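Local coordinates for putative Acetyltransferase from the GNAT family (Novosphingobium aromaticivorans DSM 12444, PDB 3EC4), which probably transfers an acyl group, most likely acetyl, to an acceptor that is not known here, at residues L64-P67 against E68-P72; A114-A118 against T119-P123; V137-G141 against R142-M146; R152-P155 against N156-E159; I205-Y208 against E209-F213. All coordinates share one frame; numbering follows the deposited sequence.

Contact 1. Residues L64-P67 against E68-P72; sequences LVEP and EPVAP
The backbone is extended from Leu-64 to Glu-66 and then bends at Pro-67, whose phi/psi of -62°/-39° is not that of a strand, so that Val-70 comes back beside Leu-64 and Glu-66. This is the exit from strand 61-66, an outermost strand of the mixed sheet within this chain, into the loop that leads to strand 76-88. The bend is not closed by a hydrogen bond of its own: Glu-66 O and Glu-68 N are 3.4 Å apart, but the angle is poor. Instead the neighbouring strand 214-226 holds it, Thr-220 OG1 bonding Pro-67 O and Thr-222 OG1 bonding Val-70 N.

Val-70 carries the packing through a single methyl. Its CG2 meets the CG of Glu-66 at 3.9 Å, the two side chains meeting at a slant, and reaches Leu-64 CB at 4.1 Å; Leu-51, from another loop, packs on both Leu-64 and Val-70. Glu-66 thus gives only its aliphatic part to this contact. Its chain bends at chi2 (-74°) and leads the carboxylate away to a salt bridge between OE1 and Arg-10 NE, which probably helps an acidic residue to be buried here.

Glu-68, more exposed, behaves differently. Its own chain, also bent at chi2, lies beside the Pro-67 carbonyl: CG stands 3.5 Å from Pro-67 C, and the carboxylate carbon CD lies 3.6 Å from Pro-67 O.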
loop_
_atom_site.group_PDB
_atom_site.type_symbol
_atom_site.label_atom_id
_atom_site.label_comp_id
_atom_site.label_asym_id
_atom_site.label_seq_id
_atom_site.Cartn_x
_atom_site.Cartn_y
_atom_site.Cartn_z
ATOM N N LEU A 64 -3.324 4.842 -9.762
ATOM C CA LEU A 64 -4.449 5.502 -9.112
ATOM C C LEU A 64 -5.324 4.475 -8.373
ATOM O O LEU A 64 -5.516 3.362 -8.848
ATOM C CB LEU A 64 -5.275 6.274 -10.133
ATOM C CG LEU A 64 -4.492 7.241 -11.017
ATOM C CD1 LEU A 64 -4.412 6.678 -12.409
ATOM C CD2 LEU A 64 -5.132 8.647 -11.005
ATOM N N VAL A 65 -5.814 4.874 -7.220
ATOM C CA VAL A 65 -6.664 4.020 -6.346
ATOM C C VAL A 65 -7.913 4.850 -6.076
ATOM O O VAL A 65 -7.850 5.862 -5.362
ATOM C CB VAL A 65 -5.952 3.572 -5.047
ATOM C CG1 VAL A 65 -6.880 2.656 -4.252
ATOM C CG2 VAL A 65 -4.636 2.841 -5.400
ATOM N N GLU A 66 -9.004 4.461 -6.737
ATOM C CA GLU A 66 -10.256 5.204 -6.731
ATOM C C GLU A 66 -11.420 4.253 -6.656
ATOM O O GLU A 66 -11.229 3.062 -6.830
ATOM C CB GLU A 66 -10.360 6.087 -7.963
ATOM C CG GLU A 66 -9.171 7.040 -8.135
ATOM C CD GLU A 66 -9.157 8.229 -7.167
ATOM O OE1 GLU A 66 -10.191 8.497 -6.530
ATOM O OE2 GLU A 66 -8.105 8.928 -7.050
ATOM N N PRO A 67 -12.635 4.761 -6.409
ATOM C CA PRO A 67 -13.749 3.792 -6.421
ATOM C C PRO A 67 -13.957 3.093 -7.802
ATOM O O PRO A 67 -14.135 1.884 -7.835
ATOM C CB PRO A 67 -14.956 4.647 -5.986
ATOM C CG PRO A 67 -14.372 5.743 -5.145
ATOM C CD PRO A 67 -13.066 6.089 -5.924
ATOM N N GLU A 68 -13.812 3.828 -8.906
ATOM C CA GLU A 68 -14.033 3.290 -10.241
ATOM C C GLU A 68 -12.746 3.350 -11.098
ATOM O O GLU A 68 -11.831 4.100 -10.771
ATOM C CB GLU A 68 -15.139 4.102 -10.897
ATOM C CG GLU A 68 -16.428 4.066 -10.096
ATOM C CD GLU A 68 -16.990 2.646 -9.938
ATOM O OE1 GLU A 68 -16.693 1.789 -10.803
ATOM O OE2 GLU A 68 -17.724 2.385 -8.940
ATOM N N PRO A 69 -12.703 2.595 -12.227
ATOM C CA PRO A 69 -11.612 2.788 -13.152
ATOM C C PRO A 69 -11.477 4.276 -13.499
ATOM O O PRO A 69 -12.486 4.977 -13.652
ATOM C CB PRO A 69 -12.084 2.029 -14.398
ATOM C CG PRO A 69 -12.967 0.953 -13.831
ATOM C CD PRO A 69 -13.672 1.601 -12.729
ATOM N N VAL A 70 -10.236 4.730 -13.613
ATOM C CA VAL A 70 -9.955 6.054 -14.178
ATOM C C VAL A 70 -9.803 5.951 -15.707
ATOM O O VAL A 70 -9.000 5.151 -16.231
ATOM C CB VAL A 70 -8.700 6.678 -13.536
ATOM C CG1 VAL A 70 -8.428 8.059 -14.145
ATOM C CG2 VAL A 70 -8.866 6.774 -11.991
ATOM N N ALA A 71 -10.564 6.774 -16.433
ATOM C CA ALA A 71 -10.444 6.873 -17.894
ATOM C C ALA A 71 -9.079 7.486 -18.306
ATOM O O ALA A 71 -8.574 8.413 -17.671
ATOM C CB ALA A 71 -11.618 7.703 -18.469
ATOM N N PRO A 72 -8.440 6.938 -19.337
ATOM C CA PRO A 72 -7.180 7.561 -19.752
ATOM C C PRO A 72 -7.403 8.917 -20.403
ATOM O O PRO A 72 -7.978 8.967 -21.488
ATOM C CB PRO A 72 -6.625 6.570 -20.778
ATOM C CG PRO A 72 -7.834 5.854 -21.296
ATOM C CD PRO A 72 -8.768 5.758 -20.150
#

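Contact 2. Residues A114-A118 against T119-P123; sequences ALALA and TEPGP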
loop_
_atom_site.group_PDB
_atom_site.type_symbol
_atom_site.label_atom_id
_atom_site.label_comp_id
_atom_site.label_asym_id
_atom_site.label_seq_id
_atom_site.Cartn_x
_atom_site.Cartn_y
_atom_site.Cartn_z
ATOM N N ALA A 114 15.538 -6.829 -2.077
ATOM C CA ALA A 114 15.597 -8.107 -2.792
ATOM C C ALA A 114 14.273 -8.850 -2.648
ATOM O O ALA A 114 13.726 -9.359 -3.628
ATOM C CB ALA A 114 16.681 -8.967 -2.284
ATOM N N LEU A 115 13.793 -8.950 -1.408
ATOM C CA LEU A 115 12.509 -9.658 -1.130
ATOM C C LEU A 115 11.343 -9.035 -1.886
ATOM O O LEU A 115 10.596 -9.750 -2.591
ATOM C CB LEU A 115 12.250 -9.692 0.384
ATOM C CG LEU A 115 10.904 -10.224 0.900
ATOM C CD1 LEU A 115 10.625 -11.688 0.500
ATOM C CD2 LEU A 115 10.923 -10.064 2.474
ATOM N N ALA A 116 11.215 -7.706 -1.796
ATOM C CA ALA A 116 10.158 -7.009 -2.433
ATOM C C ALA A 116 10.163 -7.175 -3.962
ATOM O O ALA A 116 9.115 -7.429 -4.578
ATOM C CB ALA A 116 10.196 -5.539 -2.076
ATOM N N LEU A 117 11.329 -7.040 -4.579
ATOM C CA LEU A 117 11.418 -7.139 -6.039
ATOM C C LEU A 117 11.120 -8.568 -6.547
ATOM O O LEU A 117 10.624 -8.723 -7.660
ATOM C CB LEU A 117 12.777 -6.617 -6.533
ATOM C CG LEU A 117 13.058 -5.114 -6.264
ATOM C CD1 LEU A 117 14.445 -4.701 -6.803
ATOM C CD2 LEU A 117 11.966 -4.202 -6.844
ATOM N N ALA A 118 11.383 -9.584 -5.726
ATOM C CA ALA A 118 11.168 -10.989 -6.043
ATOM C C ALA A 118 9.725 -11.512 -5.797
ATOM O O ALA A 118 9.364 -12.589 -6.268
ATOM C CB ALA A 118 12.095 -11.827 -5.214
ATOM N N THR A 119 8.944 -10.795 -5.004
ATOM C CA THR A 119 7.636 -11.307 -4.572
ATOM C C THR A 119 6.600 -10.306 -5.024
ATOM O O THR A 119 6.862 -9.517 -5.909
ATOM C CB THR A 119 7.594 -11.532 -3.045
ATOM O OG1 THR A 119 7.929 -10.310 -2.377
ATOM C CG2 THR A 119 8.594 -12.629 -2.645
ATOM N N GLU A 120 5.426 -10.315 -4.408
ATOM C CA GLU A 120 4.360 -9.402 -4.808
ATOM C C GLU A 120 3.899 -8.540 -3.612
ATOM O O GLU A 120 2.779 -8.703 -3.114
ATOM C CB GLU A 120 3.196 -10.206 -5.419
ATOM C CG GLU A 120 3.563 -10.920 -6.730
ATOM C CD GLU A 120 2.537 -11.963 -7.158
ATOM O OE1 GLU A 120 1.491 -12.124 -6.476
ATOM O OE2 GLU A 120 2.807 -12.650 -8.164
ATOM N N PRO A 121 4.769 -7.605 -3.158
ATOM C CA PRO A 121 4.470 -6.708 -2.031
ATOM C C PRO A 121 3.662 -5.471 -2.444
ATOM O O PRO A 121 3.342 -4.608 -1.577
ATOM C CB PRO A 121 5.876 -6.237 -1.585
ATOM C CG PRO A 121 6.679 -6.233 -2.821
ATOM C CD PRO A 121 6.102 -7.324 -3.737
ATOM N N GLY A 122 3.365 -5.376 -3.739
ATOM C CA GLY A 122 2.963 -4.101 -4.333
ATOM C C GLY A 122 4.181 -3.303 -4.804
ATOM O O GLY A 122 5.317 -3.841 -4.829
ATOM N N PRO A 123 3.968 -2.024 -5.173
ATOM C CA PRO A 123 5.072 -1.206 -5.653
ATOM C C PRO A 123 6.171 -1.133 -4.582
ATOM O O PRO A 123 5.919 -1.226 -3.377
ATOM C CB PRO A 123 4.452 0.165 -5.817
ATOM C CG PRO A 123 3.021 -0.078 -5.947
ATOM C CD PRO A 123 2.723 -1.255 -5.099
HETATM O O HOH W 1 7.565 -9.719 -8.502
#
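Leu-115 O is gripped twice at the end of its helix: Thr-119 OG1 donates to it at 2.7 Å, and Ala-118 N adds a weak bond at 3.2 Å. The hydroxyl comes from above the carbonyl plane, 42° out of it. It gets there because chi1 of 56° sets OG1 between the backbone N and the carbonyl carbon, which also turns CG2 toward Leu-115 CD1, 3.9 Å away. Thr-119 N makes a weak bond of 3.4 Å to Ala-116 O. Thr-119 is the first residue past helix 109-118 to leave helical phi/psi, so its hydroxyl bonds back to a carbonyl of the last turn. A valine in its place would probably cost Leu-115 O its short hydroxyl bond and leave the chain's exit from the helix less firmly fixed. Water 1 bridges the same exit, donating to Thr-119 O at 2.7 Å and weakly to Leu-117 O. Beyond it the chain turns Pro-121 back over the helix end, its CG 3.7 Å from Ala-116 CB. Cys-164 of strand 157-165 touches Leu-115, Thr-119 and Pro-121 alike, and Pro-121 CD lies 3.1 Å from Ala-116 O.

Contact 3. Residues V137-G141 against R142-M146; sequences VRIDG and RLAAM
Ala-144 N donates to Val-137 O at 2.7 Å, the shortest of four backbone bonds across the contact; Val-137 N to Ala-145 O and a reciprocal pair between Ile-139 and Arg-142 complete the set. Arg-138 adds a side-chain bond, NH1 to Gly-141 O at 3.0 Å, the acceptor lying in the guanidinium plane. The same group forms salt bridges with Glu-111 and Asp-108, so it ties the turn to the region where helix 109-118 begins. The backbone bonds define a beta hairpin of strands 134-139 and 142-149, closed by a type I' turn from Ile-139 to Arg-142, with Asp-140 and Gly-141 at positive phi (54° and 74°). A beta bulge follows: the register slips by one between Val-137 and Arg-138, and Ala-144 is the extra residue. Asp-140 OD2 and Arg-142 NH1, 4.3 Å apart, are too far for a salt bridge; water 2 links them, weakly on the arginine side.

Outward from the polar frame, Leu-143 CB lies 3.9 Å above one face of the Arg-138 guanidinium, off toward its rim. On the side that carries Ile-139, its CD1 meets Ala-144 CB at 3.8 Å, and Leu-174, at the start of helix 174-188, touches both residues.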
loop_
_atom_site.group_PDB
_atom_site.type_symbol
_atom_site.label_atom_id
_atom_site.label_comp_id
_atom_site.label_asym_id
_atom_site.label_seq_id
_atom_site.Cartn_x
_atom_site.Cartn_y
_atom_site.Cartn_z
ATOM N N VAL A 137 10.710 -11.124 9.865
ATOM C CA VAL A 137 11.109 -12.340 10.542
ATOM C C VAL A 137 12.353 -12.865 9.849
ATOM O O VAL A 137 12.437 -12.862 8.612
ATOM C CB VAL A 137 10.012 -13.439 10.550
ATOM C CG1 VAL A 137 10.475 -14.632 11.374
ATOM C CG2 VAL A 137 8.706 -12.905 11.106
ATOM N N ARG A 138 13.312 -13.304 10.658
ATOM C CA ARG A 138 14.565 -13.873 10.150
ATOM C C ARG A 138 14.611 -15.360 10.414
ATOM O O ARG A 138 14.239 -15.804 11.488
ATOM C CB ARG A 138 15.786 -13.186 10.775
ATOM C CG ARG A 138 15.866 -11.707 10.394
ATOM C CD ARG A 138 17.298 -11.192 10.228
ATOM N NE ARG A 138 17.288 -9.939 9.469
ATOM C CZ ARG A 138 17.864 -9.744 8.273
ATOM N NH1 ARG A 138 18.548 -10.705 7.670
ATOM N NH2 ARG A 138 17.766 -8.563 7.679
ATOM N N ILE A 139 15.071 -16.104 9.425
ATOM C CA ILE A 139 15.208 -17.565 9.468
ATOM C C ILE A 139 16.577 -17.900 8.836
ATOM O O ILE A 139 16.879 -17.448 7.726
ATOM C CB ILE A 139 14.071 -18.254 8.672
ATOM C CG1 ILE A 139 12.723 -18.008 9.334
ATOM C CG2 ILE A 139 14.330 -19.782 8.533
ATOM C CD1 ILE A 139 11.543 -18.686 8.640
ATOM N N ASP A 140 17.403 -18.655 9.557
ATOM C CA ASP A 140 18.793 -18.996 9.143
ATOM C C ASP A 140 19.575 -17.733 8.829
ATOM O O ASP A 140 20.365 -17.697 7.873
ATOM C CB ASP A 140 18.825 -19.913 7.896
ATOM C CG ASP A 140 17.944 -21.163 8.038
ATOM O OD1 ASP A 140 18.027 -21.833 9.092
ATOM O OD2 ASP A 140 17.186 -21.470 7.077
ATOM N N GLY A 141 19.300 -16.674 9.583
ATOM C CA GLY A 141 19.906 -15.363 9.322
ATOM C C GLY A 141 19.398 -14.580 8.136
ATOM O O GLY A 141 19.810 -13.453 7.924
ATOM N N ARG A 142 18.499 -15.158 7.351
ATOM C CA ARG A 142 17.907 -14.469 6.209
ATOM C C ARG A 142 16.609 -13.761 6.602
ATOM O O ARG A 142 15.913 -14.205 7.515
ATOM C CB ARG A 142 17.641 -15.452 5.098
ATOM C CG ARG A 142 18.854 -16.235 4.738
ATOM C CD ARG A 142 18.734 -17.018 3.446
ATOM N NE ARG A 142 20.063 -17.563 3.145
ATOM C CZ ARG A 142 20.553 -18.738 3.558
ATOM N NH1 ARG A 142 19.834 -19.605 4.257
ATOM N NH2 ARG A 142 21.798 -19.056 3.227
ATOM N N LEU A 143 16.291 -12.675 5.899
ATOM C CA LEU A 143 14.999 -11.986 6.055
ATOM C C LEU A 143 13.952 -12.806 5.333
ATOM O O LEU A 143 13.886 -12.769 4.129
ATOM C CB LEU A 143 15.058 -10.573 5.478
ATOM C CG LEU A 143 13.782 -9.710 5.568
ATOM C CD1 LEU A 143 13.378 -9.554 7.039
ATOM C CD2 LEU A 143 13.940 -8.395 4.845
ATOM N N ALA A 144 13.142 -13.544 6.082
ATOM C CA ALA A 144 12.187 -14.491 5.495
ATOM C C ALA A 144 10.950 -13.823 4.911
ATOM O O ALA A 144 10.388 -14.270 3.939
ATOM C CB ALA A 144 11.797 -15.497 6.521
ATOM N N ALA A 145 10.511 -12.747 5.556
ATOM C CA ALA A 145 9.205 -12.152 5.304
ATOM C C ALA A 145 9.196 -10.801 5.970
ATOM O O ALA A 145 9.929 -10.573 6.931
ATOM C CB ALA A 145 8.070 -13.003 5.890
HETATM N N MSE A 146 8.341 -9.934 5.464
HETATM C CA MSE A 146 8.161 -8.606 6.035
HETATM C C MSE A 146 6.750 -8.080 5.836
HETATM O O MSE A 146 5.954 -8.618 5.027
HETATM C CB MSE A 146 9.177 -7.628 5.452
HETATM C CG MSE A 146 8.880 -7.286 4.055
HETATM SE SE MSE A 146 10.183 -6.044 3.313
HETATM C CE MSE A 146 9.550 -5.972 1.540
HETATM O O HOH W 2 17.206 -20.671 4.683
#

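Contact 4. Residues R152-P155 against N156-E159; sequences RPAP and NLAE
Ala-154 and Leu-157 close a type I beta turn that starts strand 157-165, in the connection from its antiparallel neighbour, strand 142-149. The backbone bond is Leu-157 N to Ala-154 O, 3.0 Å long and nearly straight at the hydrogen (166°), although the donor sits above the carbonyl plane and not on a lone pair.

Water carries the second set of polar links. Water 3 accepts from Arg-152 NH1 at 2.9 Å and lies 2.8 Å from both Pro-155 O and Leu-157 O, so one molecule joins the two arms of the turn; it has more acceptors in reach than protons, and how it shares them is not settled.

Charge is handled by Arg-152. Its chain is extended from CG to NE and lays one face of the guanidinium over the methyl of Ala-158, with NH1 3.8 Å from CB. The charge is met farther on by Glu-149 and Glu-191, salt bridges to NH2 and NH1; they would probably also ease the closeness of Arg-189.

Apolar packing centres on Leu-157. Pro-153 crosses it at about a right angle, CD to CB 4.1 Å, while the leucine's CD1 reaches Ala-154 CB at the same distance, 4.1 Å. Leu-8 from the N-terminal region touches both Pro-153 and Leu-157, and Val-192 of strand 192-198 also packs on the leucine.

The amide of Asn-156, with chi1 at 71°, turns back along the turn and brings OD1 to 3.7 Å from Ala-154 CB.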
loop_
_atom_site.group_PDB
_atom_site.type_symbol
_atom_site.label_atom_id
_atom_site.label_comp_id
_atom_site.label_asym_id
_atom_site.label_seq_id
_atom_site.Cartn_x
_atom_site.Cartn_y
_atom_site.Cartn_z
ATOM N N ARG A 152 -1.848 6.997 4.748
ATOM C CA ARG A 152 -2.597 7.470 5.900
ATOM C C ARG A 152 -3.585 8.533 5.440
ATOM O O ARG A 152 -3.271 9.697 5.463
ATOM C CB ARG A 152 -1.652 8.040 6.949
ATOM C CG ARG A 152 -0.765 6.954 7.572
ATOM C CD ARG A 152 0.340 7.529 8.399
ATOM N NE ARG A 152 1.165 6.459 8.912
ATOM C CZ ARG A 152 0.930 5.782 10.021
ATOM N NH1 ARG A 152 -0.048 6.142 10.835
ATOM N NH2 ARG A 152 1.734 4.770 10.351
ATOM N N PRO A 153 -4.777 8.100 4.968
ATOM C CA PRO A 153 -5.785 8.995 4.399
ATOM C C PRO A 153 -6.403 10.030 5.363
ATOM O O PRO A 153 -6.969 11.017 4.922
ATOM C CB PRO A 153 -6.830 8.025 3.840
ATOM C CG PRO A 153 -6.057 6.737 3.576
ATOM C CD PRO A 153 -5.160 6.685 4.810
ATOM N N ALA A 154 -6.322 9.740 6.655
ATOM C CA ALA A 154 -6.670 10.632 7.736
ATOM C C ALA A 154 -5.844 10.250 8.975
ATOM O O ALA A 154 -5.307 9.130 9.048
ATOM C CB ALA A 154 -8.179 10.567 8.040
ATOM N N PRO A 155 -5.715 11.169 9.950
ATOM C CA PRO A 155 -4.893 10.867 11.119
ATOM C C PRO A 155 -5.171 9.528 11.807
ATOM O O PRO A 155 -4.225 8.896 12.274
ATOM C CB PRO A 155 -5.155 12.056 12.045
ATOM C CG PRO A 155 -5.398 13.182 11.068
ATOM C CD PRO A 155 -6.278 12.522 10.030
ATOM N N ASN A 156 -6.427 9.083 11.843
ATOM C CA ASN A 156 -6.784 7.831 12.529
ATOM C C ASN A 156 -6.889 6.598 11.600
ATOM O O ASN A 156 -7.446 5.586 12.007
ATOM C CB ASN A 156 -8.132 8.023 13.212
ATOM C CG ASN A 156 -9.262 8.099 12.209
ATOM O OD1 ASN A 156 -9.142 8.739 11.145
ATOM N ND2 ASN A 156 -10.341 7.412 12.508
ATOM N N LEU A 157 -6.389 6.698 10.365
ATOM C CA LEU A 157 -6.387 5.567 9.423
ATOM C C LEU A 157 -4.962 5.279 8.962
ATOM O O LEU A 157 -4.194 6.195 8.712
ATOM C CB LEU A 157 -7.262 5.873 8.185
ATOM C CG LEU A 157 -8.748 6.083 8.504
ATOM C CD1 LEU A 157 -9.480 6.784 7.354
ATOM C CD2 LEU A 157 -9.325 4.702 8.823
ATOM N N ALA A 158 -4.626 3.994 8.818
ATOM C CA ALA A 158 -3.276 3.597 8.441
ATOM C C ALA A 158 -3.334 2.313 7.629
ATOM O O ALA A 158 -4.003 1.375 8.029
ATOM C CB ALA A 158 -2.401 3.408 9.671
ATOM N N GLU A 159 -2.602 2.288 6.520
ATOM C CA GLU A 159 -2.612 1.159 5.618
ATOM C C GLU A 159 -1.569 0.094 5.958
ATOM O O GLU A 159 -0.396 0.387 6.110
ATOM C CB GLU A 159 -2.357 1.655 4.189
ATOM C CG GLU A 159 -2.647 0.592 3.129
ATOM C CD GLU A 159 -2.323 1.065 1.733
ATOM O OE1 GLU A 159 -1.494 1.985 1.625
ATOM O OE2 GLU A 159 -2.866 0.477 0.755
HETATM O O HOH W 3 -2.568 7.612 10.463
#

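Contact 5. Residues I205-Y208 against E209-F213; sequences IRLY and ESLGF
Tyr-208 meets residues 209-213 chiefly through its carbonyl oxygen and CB. Tyr-208 O accepts two backbone bonds, from Leu-211 N at 3.0 Å and from Phe-213 N at 3.0 Å, which approach from opposite faces of the carbonyl plane. The Phe-213 ring turns an edge to that oxygen, CD1 lying 3.5 Å from Tyr-208 O, and the two aromatic residues touch at their bases, CB to CB 4.1 Å. Both side chains also pack on Leu-195 and Met-87, of strands 192-198 and 76-88, so the end of helix 202-210 rests on the sheet.

The bond from Phe-213 N belongs to a Schellman motif that ends the helix. Its second bond runs from Gly-212 N to Glu-209 O at 3.2 Å, and Gly-212 is the C-prime residue at phi 101°, a backbone shape where a CB would collide with the carbonyl oxygen before it. The motif turns the chain toward strand 214-226.

Glu-209 belongs to the regular part of the helix: its N donates to Ile-205 O at 2.8 Å, almost straight at 174°. Its side chain, extended beyond CG, runs back along the preceding turn and brings OE2 to 3.9 Å from Ile-205 CG2.

Leu-211 meets Leu-207 methyl to methyl, CD1 to CD1 at 3.8 Å, the side chains crossing at a slant. Cutting this residue back to an alanine is likely to open a gap beside Leu-207 CD1 and weaken the packing on Ile-179 of helix 174-188.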
loop_
_atom_site.group_PDB
_atom_site.type_symbol
_atom_site.label_atom_id
_atom_site.label_comp_id
_atom_site.label_asym_id
_atom_site.label_seq_id
_atom_site.Cartn_x
_atom_site.Cartn_y
_atom_site.Cartn_z
ATOM N N ILE A 205 -8.191 -12.720 1.210
ATOM C CA ILE A 205 -9.383 -12.136 1.896
ATOM C C ILE A 205 -9.786 -12.944 3.138
ATOM O O ILE A 205 -10.109 -12.392 4.167
ATOM C CB ILE A 205 -10.557 -11.947 0.890
ATOM C CG1 ILE A 205 -10.166 -10.894 -0.195
ATOM C CG2 ILE A 205 -11.894 -11.619 1.566
ATOM C CD1 ILE A 205 -11.097 -10.894 -1.395
ATOM N N ARG A 206 -9.740 -14.273 3.045
ATOM C CA ARG A 206 -10.006 -15.128 4.195
ATOM C C ARG A 206 -8.980 -14.937 5.286
ATOM O O ARG A 206 -9.343 -14.919 6.462
ATOM C CB ARG A 206 -10.060 -16.617 3.766
ATOM C CG ARG A 206 -11.297 -16.996 2.973
ATOM C CD ARG A 206 -11.386 -18.515 2.764
ATOM N NE ARG A 206 -10.257 -19.117 2.046
ATOM C CZ ARG A 206 -10.219 -19.363 0.728
ATOM N NH1 ARG A 206 -11.223 -19.028 -0.055
ATOM N NH2 ARG A 206 -9.145 -19.929 0.191
ATOM N N LEU A 207 -7.717 -14.749 4.913
ATOM C CA LEU A 207 -6.678 -14.542 5.884
ATOM C C LEU A 207 -6.956 -13.247 6.612
ATOM O O LEU A 207 -6.975 -13.198 7.846
ATOM C CB LEU A 207 -5.290 -14.490 5.244
ATOM C CG LEU A 207 -4.189 -13.870 6.085
ATOM C CD1 LEU A 207 -3.990 -14.683 7.404
ATOM C CD2 LEU A 207 -2.887 -13.768 5.290
ATOM N N TYR A 208 -7.215 -12.200 5.833
ATOM C CA TYR A 208 -7.503 -10.890 6.438
ATOM C C TYR A 208 -8.736 -10.909 7.314
ATOM O O TYR A 208 -8.707 -10.329 8.396
ATOM C CB TYR A 208 -7.591 -9.804 5.374
ATOM C CG TYR A 208 -6.362 -9.691 4.521
ATOM C CD1 TYR A 208 -5.077 -9.808 5.051
ATOM C CD2 TYR A 208 -6.490 -9.460 3.157
ATOM C CE1 TYR A 208 -3.950 -9.724 4.221
ATOM C CE2 TYR A 208 -5.376 -9.349 2.345
ATOM C CZ TYR A 208 -4.120 -9.485 2.870
ATOM O OH TYR A 208 -3.060 -9.380 1.991
ATOM N N GLU A 209 -9.824 -11.529 6.866
ATOM C CA GLU A 209 -10.988 -11.755 7.741
ATOM C C GLU A 209 -10.614 -12.412 9.072
ATOM O O GLU A 209 -11.131 -12.033 10.124
ATOM C CB GLU A 209 -12.062 -12.581 7.022
ATOM C CG GLU A 209 -12.758 -11.787 5.962
ATOM C CD GLU A 209 -13.664 -12.662 5.096
ATOM O OE1 GLU A 209 -13.542 -13.893 5.121
ATOM O OE2 GLU A 209 -14.508 -12.079 4.418
ATOM N N SER A 210 -9.705 -13.379 9.044
ATOM C CA SER A 210 -9.291 -14.078 10.259
ATOM C C SER A 210 -8.413 -13.217 11.172
ATOM O O SER A 210 -8.168 -13.566 12.328
ATOM C CB SER A 210 -8.625 -15.418 9.896
ATOM O OG SER A 210 -9.489 -16.167 9.043
ATOM N N LEU A 211 -7.927 -12.107 10.650
ATOM C CA LEU A 211 -7.090 -11.164 11.395
ATOM C C LEU A 211 -7.879 -9.917 11.779
ATOM O O LEU A 211 -7.299 -8.928 12.218
ATOM C CB LEU A 211 -5.879 -10.767 10.546
ATOM C CG LEU A 211 -4.829 -11.878 10.377
ATOM C CD1 LEU A 211 -3.849 -11.369 9.272
ATOM C CD2 LEU A 211 -4.157 -12.148 11.674
ATOM N N GLY A 212 -9.202 -9.946 11.626
ATOM C CA GLY A 212 -10.016 -8.829 12.143
ATOM C C GLY A 212 -10.472 -7.822 11.112
ATOM O O GLY A 212 -11.121 -6.821 11.455
ATOM N N PHE A 213 -10.109 -8.047 9.844
ATOM C CA PHE A 213 -10.516 -7.112 8.769
ATOM C C PHE A 213 -11.865 -7.513 8.206
ATOM O O PHE A 213 -12.165 -8.684 8.050
ATOM C CB PHE A 213 -9.541 -7.054 7.626
ATOM C CG PHE A 213 -8.237 -6.419 7.984
ATOM C CD1 PHE A 213 -7.263 -7.132 8.654
ATOM C CD2 PHE A 213 -7.995 -5.076 7.681
ATOM C CE1 PHE A 213 -6.058 -6.532 8.978
ATOM C CE2 PHE A 213 -6.776 -4.482 7.976
ATOM C CZ PHE A 213 -5.823 -5.201 8.621
#

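All five contacts are local, and they follow one another along the chain in numerical order. Contacts 1, 3 and 4 belong to the mixed sheet. Contact 1 lies on an outermost strand, 61-66, and contact 3 on the hairpin 134-139/142-149 toward the other edge, their centres about 36 Å apart on opposite sides of the chain's centre. Contact 4 starts strand 157-165, the neighbour of 142-149. Contacts 2 and 5 end helices 109-118 and 202-210. Only contacts 2 and 3 touch: Ala-116 CB meets Met-146 CE at 3.7 Å, packing helix against hairpin. Contacts 2 to 5 belong to the acetyltransferase-like part of the chain, where they mark helix ends and strand connections consistent with a GNAT fold.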